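Local coordinates for BugD (Bordetella pertussis Tohama I, PDB 2F5X), which binds aspartic acid as a periplasmic solute receptor and probably hands it on to a membrane transport system of the tripartite tricarboxylate transporter type, at residues A[16-21]-A[46-51]; A[103-108]-A[254-259]; A[192-197]-A[273-278]; A[262-267]-A[279-284]. All coordinates share one frame; numbering follows the deposited sequence.

Contact 1: A[16-21]-A[46-51]; sequences ERPVNM and LGETVV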
loop_
_atom_site.group_PDB
_atom_site.type_symbol
_atom_site.label_atom_id
_atom_site.label_comp_id
_atom_site.label_asym_id
_atom_site.label_seq_id
_atom_site.Cartn_x
_atom_site.Cartn_y
_atom_site.Cartn_z
ATOM N N GLU A 16 25.626 -13.955 2.229
ATOM C CA GLU A 16 27.033 -13.661 2.492
ATOM C C GLU A 16 27.361 -12.188 2.267
ATOM O O GLU A 16 28.506 -11.761 2.450
ATOM C CB GLU A 16 27.947 -14.577 1.670
ATOM C CG GLU A 16 27.796 -14.467 0.160
ATOM C CD GLU A 16 28.623 -15.500 -0.587
ATOM O OE1 GLU A 16 28.492 -16.713 -0.297
ATOM O OE2 GLU A 16 29.410 -15.100 -1.472
ATOM N N ARG A 17 26.340 -11.425 1.878
ATOM C CA ARG A 17 26.424 -9.978 1.720
ATOM C C ARG A 17 25.014 -9.395 1.916
ATOM O O ARG A 17 24.035 -10.149 1.956
ATOM C CB ARG A 17 27.008 -9.601 0.346
ATOM C CG ARG A 17 26.145 -9.975 -0.848
ATOM C CD ARG A 17 26.862 -9.867 -2.183
ATOM N NE ARG A 17 25.952 -10.061 -3.313
ATOM C CZ ARG A 17 25.927 -11.145 -4.085
ATOM N NH1 ARG A 17 26.757 -12.155 -3.859
ATOM N NH2 ARG A 17 25.063 -11.222 -5.086
ATOM N N PRO A 18 24.898 -8.075 2.063
ATOM C CA PRO A 18 23.583 -7.455 2.276
ATOM C C PRO A 18 22.533 -7.808 1.213
ATOM O O PRO A 18 22.856 -8.020 0.040
ATOM C CB PRO A 18 23.901 -5.958 2.264
ATOM C CG PRO A 18 25.318 -5.903 2.760
ATOM C CD PRO A 18 25.982 -7.071 2.086
ATOM N N VAL A 19 21.285 -7.889 1.664
ATOM C CA VAL A 19 20.137 -8.191 0.805
ATOM C C VAL A 19 19.421 -6.891 0.481
ATOM O O VAL A 19 19.075 -6.125 1.388
ATOM C CB VAL A 19 19.168 -9.159 1.510
ATOM C CG1 VAL A 19 17.883 -9.364 0.693
ATOM C CG2 VAL A 19 19.846 -10.498 1.774
ATOM N N ASN A 20 19.202 -6.648 -0.809
ATOM C CA ASN A 20 18.464 -5.459 -1.247
ATOM C C ASN A 20 16.977 -5.716 -1.253
ATOM O O ASN A 20 16.517 -6.686 -1.866
ATOM C CB ASN A 20 18.907 -5.022 -2.641
ATOM C CG ASN A 20 20.375 -4.616 -2.691
ATOM O OD1 ASN A 20 21.115 -5.021 -3.594
ATOM N ND2 ASN A 20 20.801 -3.812 -1.725
HETATM N N MSE A 21 16.239 -4.843 -0.565
HETATM C CA MSE A 21 14.785 -4.921 -0.513
HETATM C C MSE A 21 14.229 -3.747 -1.305
HETATM O O MSE A 21 14.388 -2.590 -0.918
HETATM C CB MSE A 21 14.298 -4.881 0.935
HETATM C CG MSE A 21 12.847 -4.425 1.107
HETATM SE SE MSE A 21 12.203 -4.671 2.920
HETATM C CE MSE A 21 12.222 -6.387 2.711
ATOM N N LEU A 46 18.372 -13.081 9.785
ATOM C CA LEU A 46 18.951 -13.127 8.442
ATOM C C LEU A 46 20.469 -13.290 8.505
ATOM O O LEU A 46 21.052 -14.037 7.719
ATOM C CB LEU A 46 18.562 -11.886 7.617
ATOM C CG LEU A 46 18.947 -11.877 6.128
ATOM C CD1 LEU A 46 18.336 -13.062 5.356
ATOM C CD2 LEU A 46 18.570 -10.555 5.467
ATOM N N GLY A 47 21.095 -12.609 9.463
ATOM C CA GLY A 47 22.534 -12.675 9.632
ATOM C C GLY A 47 23.253 -11.750 8.676
ATOM O O GLY A 47 24.468 -11.880 8.468
ATOM N N GLU A 48 22.489 -10.833 8.079
ATOM C CA GLU A 48 23.018 -9.776 7.229
ATOM C C GLU A 48 22.079 -8.578 7.284
ATOM O O GLU A 48 20.910 -8.710 7.656
ATOM C CB GLU A 48 23.154 -10.250 5.775
ATOM C CG GLU A 48 24.536 -10.775 5.400
ATOM C CD GLU A 48 25.581 -9.678 5.267
ATOM O OE1 GLU A 48 25.222 -8.479 5.358
ATOM O OE2 GLU A 48 26.766 -10.016 5.070
ATOM N N THR A 49 22.596 -7.411 6.916
ATOM C CA THR A 49 21.786 -6.204 6.835
ATOM C C THR A 49 20.864 -6.266 5.612
ATOM O O THR A 49 21.206 -6.885 4.593
ATOM C CB THR A 49 22.687 -4.944 6.772
ATOM O OG1 THR A 49 23.734 -5.135 5.810
ATOM C CG2 THR A 49 23.461 -4.770 8.069
ATOM N N VAL A 50 19.693 -5.648 5.730
ATOM C CA VAL A 50 18.764 -5.503 4.610
ATOM C C VAL A 50 18.816 -4.035 4.203
ATOM O O VAL A 50 18.636 -3.153 5.049
ATOM C CB VAL A 50 17.318 -5.907 5.011
ATOM C CG1 VAL A 50 16.317 -5.612 3.885
ATOM C CG2 VAL A 50 17.257 -7.369 5.399
ATOM N N VAL A 51 19.082 -3.783 2.921
ATOM C CA VAL A 51 19.206 -2.425 2.386
ATOM C C VAL A 51 17.962 -2.092 1.574
ATOM O O VAL A 51 17.683 -2.740 0.561
ATOM C CB VAL A 51 20.449 -2.275 1.467
ATOM C CG1 VAL A 51 20.546 -0.851 0.906
ATOM C CG2 VAL A 51 21.731 -2.643 2.212
#
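Val19 and Asn20 pair in parallel with Val50 and Val51, and three backbone hydrogen bonds lace the two strands together. Val19 N donates to Thr49 O at 3.1 Å, and Val51 N gives its hydrogen to Val19 O. The ladder continues where Met21 N meets Val51 O at 2.8 Å, so Val51 is gripped through both its N and its O. A CA-H...O contact from Val50 CA also reaches Val19 O. Side chains then match on the two faces of the sheet. On one, Asn20 and Val51 lie side by side and point the same way, Asn20 ND2 resting 3.6 Å from Val51 CB, and Val51 CG2 touches Pro18 CB. On the other, Val19 CG2 meets Leu46 CD2 at 3.9 Å.

Before the strands begin, Glu48 lays its carboxylate against the backbone of Arg17 and Pro18. A bend at chi2 (-73°) brings CD against the Arg17-Pro18 peptide, with Glu48 CD 3.4 Å from Arg17 C. Pro18 N has no hydrogen to offer, and Glu48 OE1 is held instead by Thr49 N of its own segment, at 3.2 Å. Thr49 OG1 packs beside the Pro18 ring, 3.5 Å from Pro18 CG. Gly47, with positive phi, turns the chain out of the preceding helix toward this edge.

The principle illustrated is the beta-alpha-beta unit: strand 19-23, helix 30-46 and strand 50-54 follow in sequence, and the strands lie next to each other. Met21 packs on Ala35 and Val50 on Ala39 of that helix, while strand 76-81 continues the sheet beyond strand 19-23.

Contact 2: A[103-108]-A[254-259]; sequences EPIGLV and KLVKSL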
loop_
_atom_site.group_PDB
_atom_site.type_symbol
_atom_site.label_atom_id
_atom_site.label_comp_id
_atom_site.label_asym_id
_atom_site.label_seq_id
_atom_site.Cartn_x
_atom_site.Cartn_y
_atom_site.Cartn_z
ATOM N N GLU A 103 8.960 -16.197 -6.556
ATOM C CA GLU A 103 8.752 -17.143 -5.469
ATOM C C GLU A 103 8.238 -16.324 -4.278
ATOM O O GLU A 103 8.970 -15.490 -3.730
ATOM C CB GLU A 103 10.059 -17.856 -5.088
ATOM C CG GLU A 103 10.831 -18.498 -6.251
ATOM C CD GLU A 103 10.042 -19.546 -7.024
ATOM O OE1 GLU A 103 9.036 -20.055 -6.485
ATOM O OE2 GLU A 103 10.431 -19.868 -8.177
ATOM N N PRO A 104 6.985 -16.537 -3.875
ATOM C CA PRO A 104 6.438 -15.795 -2.729
ATOM C C PRO A 104 7.141 -16.207 -1.433
ATOM O O PRO A 104 7.481 -17.391 -1.272
ATOM C CB PRO A 104 4.951 -16.192 -2.706
ATOM C CG PRO A 104 4.868 -17.471 -3.476
ATOM C CD PRO A 104 6.011 -17.481 -4.460
ATOM N N ILE A 105 7.400 -15.231 -0.561
ATOM C CA ILE A 105 7.989 -15.505 0.751
ATOM C C ILE A 105 6.907 -15.518 1.829
ATOM O O ILE A 105 6.797 -16.477 2.590
ATOM C CB ILE A 105 9.118 -14.487 1.100
ATOM C CG1 ILE A 105 10.187 -14.419 0.001
ATOM C CG2 ILE A 105 9.754 -14.815 2.471
ATOM C CD1 ILE A 105 10.767 -15.783 -0.442
ATOM N N GLY A 106 6.122 -14.448 1.913
ATOM C CA GLY A 106 5.026 -14.418 2.864
ATOM C C GLY A 106 4.331 -13.080 2.959
ATOM O O GLY A 106 4.802 -12.074 2.407
ATOM N N LEU A 107 3.199 -13.076 3.654
ATOM C CA LEU A 107 2.508 -11.836 3.992
ATOM C C LEU A 107 3.245 -11.116 5.127
ATOM O O LEU A 107 4.061 -11.715 5.832
ATOM C CB LEU A 107 1.041 -12.104 4.346
ATOM C CG LEU A 107 0.193 -12.427 3.097
ATOM C CD1 LEU A 107 -1.068 -13.209 3.447
ATOM C CD2 LEU A 107 -0.161 -11.135 2.325
ATOM N N VAL A 108 2.961 -9.822 5.273
ATOM C CA VAL A 108 3.743 -8.946 6.145
ATOM C C VAL A 108 2.817 -8.165 7.088
ATOM O O VAL A 108 2.771 -8.434 8.296
ATOM C CB VAL A 108 4.633 -7.991 5.292
ATOM C CG1 VAL A 108 5.437 -7.037 6.164
ATOM C CG2 VAL A 108 5.571 -8.801 4.374
ATOM N N LYS A 254 15.328 -19.586 4.035
ATOM C CA LYS A 254 16.019 -18.647 4.917
ATOM C C LYS A 254 15.252 -17.334 5.002
ATOM O O LYS A 254 15.096 -16.757 6.092
ATOM C CB LYS A 254 17.450 -18.393 4.423
ATOM C CG LYS A 254 18.258 -17.391 5.267
ATOM C CD LYS A 254 18.515 -17.880 6.689
ATOM C CE LYS A 254 19.380 -16.884 7.446
ATOM N NZ LYS A 254 19.595 -17.271 8.869
ATOM N N LEU A 255 14.774 -16.864 3.852
ATOM C CA LEU A 255 13.981 -15.640 3.808
ATOM C C LEU A 255 12.666 -15.781 4.580
ATOM O O LEU A 255 12.271 -14.854 5.277
ATOM C CB LEU A 255 13.745 -15.184 2.364
ATOM C CG LEU A 255 14.963 -14.549 1.666
ATOM C CD1 LEU A 255 14.780 -14.521 0.141
ATOM C CD2 LEU A 255 15.266 -13.135 2.194
ATOM N N VAL A 256 12.001 -16.932 4.465
ATOM C CA VAL A 256 10.763 -17.177 5.222
ATOM C C VAL A 256 11.026 -17.122 6.734
ATOM O O VAL A 256 10.302 -16.449 7.478
ATOM C CB VAL A 256 10.093 -18.522 4.820
ATOM C CG1 VAL A 256 8.945 -18.853 5.740
ATOM C CG2 VAL A 256 9.585 -18.442 3.389
ATOM N N LYS A 257 12.082 -17.798 7.176
ATOM C CA LYS A 257 12.421 -17.822 8.597
ATOM C C LYS A 257 12.731 -16.423 9.120
ATOM O O LYS A 257 12.323 -16.061 10.228
ATOM C CB LYS A 257 13.613 -18.741 8.846
ATOM C CG LYS A 257 13.230 -20.198 8.825
ATOM C CD LYS A 257 14.460 -21.075 8.707
ATOM C CE LYS A 257 15.125 -21.255 10.043
ATOM N NZ LYS A 257 16.198 -22.284 9.942
ATOM N N SER A 258 13.443 -15.643 8.310
ATOM C CA SER A 258 13.836 -14.287 8.684
ATOM C C SER A 258 12.629 -13.357 8.713
ATOM O O SER A 258 12.501 -12.542 9.620
ATOM C CB SER A 258 14.902 -13.751 7.727
ATOM O OG SER A 258 16.041 -14.595 7.721
ATOM N N LEU A 259 11.744 -13.492 7.728
ATOM C CA LEU A 259 10.505 -12.721 7.717
ATOM C C LEU A 259 9.659 -13.036 8.951
ATOM O O LEU A 259 9.169 -12.125 9.622
ATOM C CB LEU A 259 9.703 -12.963 6.424
ATOM C CG LEU A 259 8.319 -12.294 6.358
ATOM C CD1 LEU A 259 8.403 -10.759 6.436
ATOM C CD2 LEU A 259 7.554 -12.730 5.120
#
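Ile105 turns CG2 anti to its backbone N, while the first torsion of Leu259 (chi1 175°) sets CG anti to the backbone N there, and the two branched side chains meet between a strand and a helix. This is alpha/beta packing over a classic beta bulge, in which Ile105 and Gly106 both face Met241 of strand 236-244. The short strand and helix segments run nearly parallel, 5° apart in direction, with 7.9 Å between their axes.

Ile105 CG2 is the main probe. It sits against the helix backbone, 3.7 Å from Leu255 C, and also touches Val256 CG2 and Leu259 CD2. Leu255 crosses the isoleucine obliquely and offers its CB to both CG2 and CD1. Val256 adds its CG2 methyl, 3.5 Å from Ile105 O.

Gly106 leaves room where a side chain would come close to Leu259: the CD2 methyl of Leu259 lies 3.8 Å from Gly106 CA. The other methyl, Leu259 CD1, meets Val108 CG2 at 4.0 Å, the two side chains crossing at about a right angle. Leu259 also packs on Met241, and Ser258 touches Met42 and Thr45 of helix 30-46.

The apolar seal has a polar cost, because Leu107 O is buried without a hydrogen-bonding partner in the model; Leu259 CD2 lies 3.7 Å from that oxygen.

Contact 3: A[192-197]-A[273-278]; sequences QTTNTT and KQLGAE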
loop_
_atom_site.group_PDB
_atom_site.type_symbol
_atom_site.label_atom_id
_atom_site.label_comp_id
_atom_site.label_asym_id
_atom_site.label_seq_id
_atom_site.Cartn_x
_atom_site.Cartn_y
_atom_site.Cartn_z
ATOM N N GLN A 192 -2.554 5.458 3.280
ATOM C CA GLN A 192 -2.445 4.478 4.366
ATOM C C GLN A 192 -2.072 5.126 5.684
ATOM O O GLN A 192 -1.348 6.123 5.689
ATOM C CB GLN A 192 -1.411 3.429 4.010
ATOM C CG GLN A 192 -1.813 2.576 2.806
ATOM C CD GLN A 192 -0.598 1.948 2.176
ATOM O OE1 GLN A 192 -0.135 2.387 1.116
ATOM N NE2 GLN A 192 -0.057 0.951 2.831
ATOM N N THR A 193 -2.560 4.559 6.793
ATOM C CA THR A 193 -2.258 5.091 8.130
ATOM C C THR A 193 -0.765 5.096 8.480
ATOM O O THR A 193 -0.332 5.876 9.320
ATOM C CB THR A 193 -3.063 4.363 9.233
ATOM O OG1 THR A 193 -2.791 2.952 9.191
ATOM C CG2 THR A 193 -4.567 4.486 8.971
ATOM N N THR A 194 0.023 4.243 7.832
ATOM C CA THR A 194 1.480 4.255 8.025
ATOM C C THR A 194 2.107 5.526 7.458
ATOM O O THR A 194 3.280 5.819 7.735
ATOM C CB THR A 194 2.118 3.047 7.335
ATOM O OG1 THR A 194 1.474 2.864 6.069
ATOM C CG2 THR A 194 1.841 1.757 8.118
ATOM N N ASN A 195 1.342 6.267 6.651
ATOM C CA ASN A 195 1.781 7.584 6.177
ATOM C C ASN A 195 0.991 8.770 6.741
ATOM O O ASN A 195 1.522 9.895 6.834
ATOM C CB ASN A 195 1.783 7.639 4.641
ATOM C CG ASN A 195 2.624 8.787 4.097
ATOM O OD1 ASN A 195 3.782 8.966 4.495
ATOM N ND2 ASN A 195 2.047 9.570 3.188
ATOM N N THR A 196 -0.263 8.537 7.122
ATOM C CA THR A 196 -1.148 9.653 7.470
ATOM C C THR A 196 -1.309 9.896 8.964
ATOM O O THR A 196 -1.729 10.982 9.355
ATOM C CB THR A 196 -2.556 9.477 6.882
ATOM O OG1 THR A 196 -3.163 8.310 7.451
ATOM C CG2 THR A 196 -2.515 9.231 5.387
ATOM N N THR A 197 -1.012 8.894 9.794
ATOM C CA THR A 197 -1.279 9.005 11.235
ATOM C C THR A 197 -0.673 10.270 11.827
ATOM O O THR A 197 -1.342 11.027 12.514
ATOM C CB THR A 197 -0.735 7.784 11.994
ATOM O OG1 THR A 197 -1.448 6.618 11.585
ATOM C CG2 THR A 197 -1.056 7.889 13.483
ATOM N N LYS A 273 1.856 -1.066 15.250
ATOM C CA LYS A 273 0.664 -0.778 16.052
ATOM C C LYS A 273 0.389 0.731 16.119
ATOM O O LYS A 273 -0.739 1.178 15.906
ATOM C CB LYS A 273 0.816 -1.375 17.457
ATOM C CG LYS A 273 -0.394 -1.172 18.348
ATOM C CD LYS A 273 -0.094 -1.563 19.799
ATOM C CE LYS A 273 -1.320 -1.384 20.679
ATOM N NZ LYS A 273 -1.618 0.069 20.903
ATOM N N GLN A 274 1.437 1.511 16.366
ATOM C CA GLN A 274 1.307 2.968 16.429
ATOM C C GLN A 274 0.801 3.540 15.108
ATOM O O GLN A 274 0.035 4.505 15.100
ATOM C CB GLN A 274 2.643 3.604 16.781
ATOM C CG GLN A 274 3.080 3.347 18.219
ATOM C CD GLN A 274 4.479 3.851 18.504
ATOM O OE1 GLN A 274 5.334 3.853 17.616
ATOM N NE2 GLN A 274 4.722 4.274 19.745
ATOM N N LEU A 275 1.221 2.921 14.006
ATOM C CA LEU A 275 0.853 3.363 12.662
ATOM C C LEU A 275 -0.418 2.716 12.125
ATOM O O LEU A 275 -0.788 2.942 10.975
ATOM C CB LEU A 275 2.009 3.131 11.684
ATOM C CG LEU A 275 3.280 3.960 11.901
ATOM C CD1 LEU A 275 4.326 3.495 10.903
ATOM C CD2 LEU A 275 3.013 5.464 11.769
ATOM N N GLY A 276 -1.074 1.905 12.953
ATOM C CA GLY A 276 -2.373 1.343 12.614
ATOM C C GLY A 276 -2.330 0.106 11.737
ATOM O O GLY A 276 -3.378 -0.371 11.276
ATOM N N ALA A 277 -1.126 -0.422 11.524
ATOM C CA ALA A 277 -0.947 -1.619 10.710
ATOM C C ALA A 277 -1.136 -2.887 11.527
ATOM O O ALA A 277 -0.625 -2.999 12.647
ATOM C CB ALA A 277 0.428 -1.621 10.047
ATOM N N GLU A 278 -1.886 -3.832 10.970
ATOM C CA GLU A 278 -2.010 -5.161 11.556
ATOM C C GLU A 278 -0.852 -6.007 11.050
ATOM O O GLU A 278 -0.633 -6.083 9.843
ATOM C CB GLU A 278 -3.330 -5.811 11.124
ATOM C CG GLU A 278 -3.431 -7.279 11.538
ATOM C CD GLU A 278 -4.635 -8.003 10.964
ATOM O OE1 GLU A 278 -5.034 -9.023 11.575
ATOM O OE2 GLU A 278 -5.167 -7.585 9.905
HETATM O O HOH W 1 -2.247 4.888 13.543
#
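Thr193 O is gripped by two donors of Thr197, the hydroxyl OG1 at 2.6 Å and the backbone N at 3.1 Å, which reach it from opposite faces of its carbonyl plane. The same first turn of helix makes the direct polar bond to the other segment: Thr193 OG1 donates to Leu275 O over 2.7 Å, approaching in the plane of that carbonyl with a C=O...donor angle of 148°. The start of helix 193-201 thus lies against the end of helix 266-274. Chi1 of 57° places this hydroxyl between the backbone N and the carbonyl carbon of Thr193.

A water forms a second link. It donates to Thr197 OG1 at 2.7 Å and to Gln274 O at 2.8 Å. Thr197 OG1 is thus both donor, to Thr193 O, and acceptor, from the water.

Apolar atoms fill in alongside. Thr194 and Leu275 cross at about a right angle, with Thr194 CG2 3.8 Å from Leu275 CB, and the same methyl lies 4.1 Å from Ala277 CB. Gly276 ends its helix in a Schellman motif with positive phi, and a CB there would clash with Thr193 OG1.

Gln192, the N-cap residue, belongs to the pocket and bonds the amino group of bound aspartic acid through OE1, so this junction adjoins the ligand site. Around it, Thr193 and Thr194 pack on Val111 of strand 102-117, Thr194 also touches Pro30 and Val34 of helix 30-46, and helix 174-182 meets Asn195 and Thr196 through Met178.

Contact 4: A[262-267]-A[279-284]; sequences GLADPK and VLTNEA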
loop_
_atom_site.group_PDB
_atom_site.type_symbol
_atom_site.label_atom_id
_atom_site.label_comp_id
_atom_site.label_asym_id
_atom_site.label_seq_id
_atom_site.Cartn_x
_atom_site.Cartn_y
_atom_site.Cartn_z
ATOM N N GLY A 262 11.202 -11.414 11.878
ATOM C CA GLY A 262 10.998 -9.976 11.755
ATOM C C GLY A 262 9.604 -9.527 12.170
ATOM O O GLY A 262 9.444 -8.479 12.796
ATOM N N LEU A 263 8.587 -10.307 11.813
ATOM C CA LEU A 263 7.220 -9.962 12.171
ATOM C C LEU A 263 6.950 -10.198 13.643
ATOM O O LEU A 263 6.152 -9.481 14.235
ATOM C CB LEU A 263 6.194 -10.727 11.335
ATOM C CG LEU A 263 6.200 -10.561 9.814
ATOM C CD1 LEU A 263 4.958 -11.238 9.245
ATOM C CD2 LEU A 263 6.264 -9.080 9.389
ATOM N N ALA A 264 7.621 -11.194 14.221
ATOM C CA ALA A 264 7.416 -11.560 15.620
ATOM C C ALA A 264 8.174 -10.643 16.580
ATOM O O ALA A 264 8.059 -10.791 17.789
ATOM C CB ALA A 264 7.831 -13.029 15.854
ATOM N N ASP A 265 8.936 -9.701 16.030
ATOM C CA ASP A 265 9.773 -8.800 16.819
ATOM C C ASP A 265 8.962 -7.677 17.481
ATOM O O ASP A 265 8.169 -7.014 16.815
ATOM C CB ASP A 265 10.840 -8.201 15.902
ATOM C CG ASP A 265 11.678 -7.166 16.591
ATOM O OD1 ASP A 265 12.622 -7.558 17.311
ATOM O OD2 ASP A 265 11.466 -5.947 16.465
ATOM N N PRO A 266 9.171 -7.445 18.779
ATOM C CA PRO A 266 8.413 -6.417 19.512
ATOM C C PRO A 266 8.576 -4.987 19.010
ATOM O O PRO A 266 7.584 -4.250 18.987
ATOM C CB PRO A 266 8.960 -6.513 20.945
ATOM C CG PRO A 266 9.661 -7.800 21.026
ATOM C CD PRO A 266 10.107 -8.176 19.658
ATOM N N LYS A 267 9.793 -4.589 18.648
ATOM C CA LYS A 267 10.022 -3.224 18.159
ATOM C C LYS A 267 9.255 -2.980 16.863
ATOM O O LYS A 267 8.571 -1.952 16.702
ATOM C CB LYS A 267 11.516 -2.943 17.957
ATOM C CG LYS A 267 11.816 -1.490 17.578
ATOM C CD LYS A 267 13.304 -1.243 17.356
ATOM C CE LYS A 267 13.544 0.181 16.863
ATOM N NZ LYS A 267 14.994 0.529 16.854
ATOM N N VAL A 279 -0.118 -6.644 11.959
ATOM C CA VAL A 279 0.990 -7.505 11.560
ATOM C C VAL A 279 0.440 -8.903 11.301
ATOM O O VAL A 279 -0.281 -9.456 12.139
ATOM C CB VAL A 279 2.119 -7.542 12.631
ATOM C CG1 VAL A 279 3.278 -8.428 12.168
ATOM C CG2 VAL A 279 2.628 -6.132 12.925
ATOM N N LEU A 280 0.768 -9.457 10.133
ATOM C CA LEU A 280 0.237 -10.757 9.709
ATOM C C LEU A 280 1.203 -11.871 10.115
ATOM O O LEU A 280 1.670 -12.658 9.294
ATOM C CB LEU A 280 -0.047 -10.739 8.195
ATOM C CG LEU A 280 -1.056 -9.653 7.771
ATOM C CD1 LEU A 280 -1.267 -9.627 6.265
ATOM C CD2 LEU A 280 -2.396 -9.845 8.494
ATOM N N THR A 281 1.454 -11.938 11.422
ATOM C CA THR A 281 2.545 -12.708 12.004
ATOM C C THR A 281 2.533 -14.186 11.636
ATOM O O THR A 281 3.588 -14.779 11.377
ATOM C CB THR A 281 2.489 -12.559 13.529
ATOM O OG1 THR A 281 2.180 -11.193 13.852
ATOM C CG2 THR A 281 3.867 -12.777 14.129
ATOM N N ASN A 282 1.338 -14.765 11.591
ATOM C CA ASN A 282 1.187 -16.189 11.340
ATOM C C ASN A 282 0.906 -16.522 9.874
ATOM O O ASN A 282 0.595 -17.667 9.532
ATOM C CB ASN A 282 0.094 -16.776 12.241
ATOM C CG ASN A 282 0.164 -18.291 12.316
ATOM O OD1 ASN A 282 1.242 -18.856 12.483
ATOM N ND2 ASN A 282 -0.982 -18.957 12.151
ATOM N N GLU A 283 1.033 -15.516 9.014
ATOM C CA GLU A 283 0.790 -15.682 7.584
ATOM C C GLU A 283 2.023 -15.361 6.746
ATOM O O GLU A 283 1.919 -15.142 5.532
ATOM C CB GLU A 283 -0.404 -14.824 7.148
ATOM C CG GLU A 283 -1.722 -15.272 7.764
ATOM C CD GLU A 283 -1.941 -14.704 9.148
ATOM O OE1 GLU A 283 -1.510 -13.554 9.389
ATOM O OE2 GLU A 283 -2.538 -15.401 10.002
ATOM N N ALA A 284 3.190 -15.366 7.391
ATOM C CA ALA A 284 4.459 -15.133 6.708
ATOM C C ALA A 284 5.014 -16.446 6.145
ATOM O O ALA A 284 6.058 -16.944 6.572
ATOM C CB ALA A 284 5.462 -14.451 7.652
#
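One leucine carries nearly the whole contact: Leu263, at the end of helix 249-263, reaches across to four residues of a segment that is almost entirely turn and loop. Its CD1 enters the curve of that segment, lying 3.6 Å from Leu280 O and equally close to Ala284 CB. The chi1 of -60° sets CG anti to the carbonyl carbon, and an extended chi2 of -171° carries CD1 onward to this site. Nearer the backbone, Leu263 CB meets Val279 CG1 at 3.8 Å, the two side chains crossing, and that valine methyl also lies near Leu263 O.

Thr281 CG2 completes the fit by touching Ala264 CA at 4.0 Å. Its hydroxyl is occupied elsewhere, in a hydrogen bond with Gln269 of helix 266-274.

Leu280 is the centre of an inverse gamma turn, and the bond from Glu283 N to Leu280 O, at 2.9 Å, bends the chain further. Phe268 closes in on both Leu263 and Val279, while Leu38 and Val108 also pack on Leu263. What results is apolar packing in which the last turn of helix 249-263 meets the turn leading from strand 278-279 to helix 286-306, with helix 266-274 between them in the chain.

Overall arrangement
The four contacts show how one fold is tied together at several depths. Contact 1 comes first and closes before the others open; contacts 2 and 4 follow each other, while contact 3 alternates with both. Contacts 1 and 2 reach the same mixed sheet and touch where Leu46 meets Lys254 and Ser258, their centres about 14 Å apart. Contacts 2 and 4 share helix 249-263, with centres about 11 Å apart, and probable backbone hydrogen bonds join strand 102-117 to the 279-284 turn. Contacts 1, 2 and 4 thus touch in succession. Contacts 3 and 4 both use helix 266-274, and their segments adjoin at strand 278-279; through the chain, contact 4 is joined to Gln192's aspartic acid pocket.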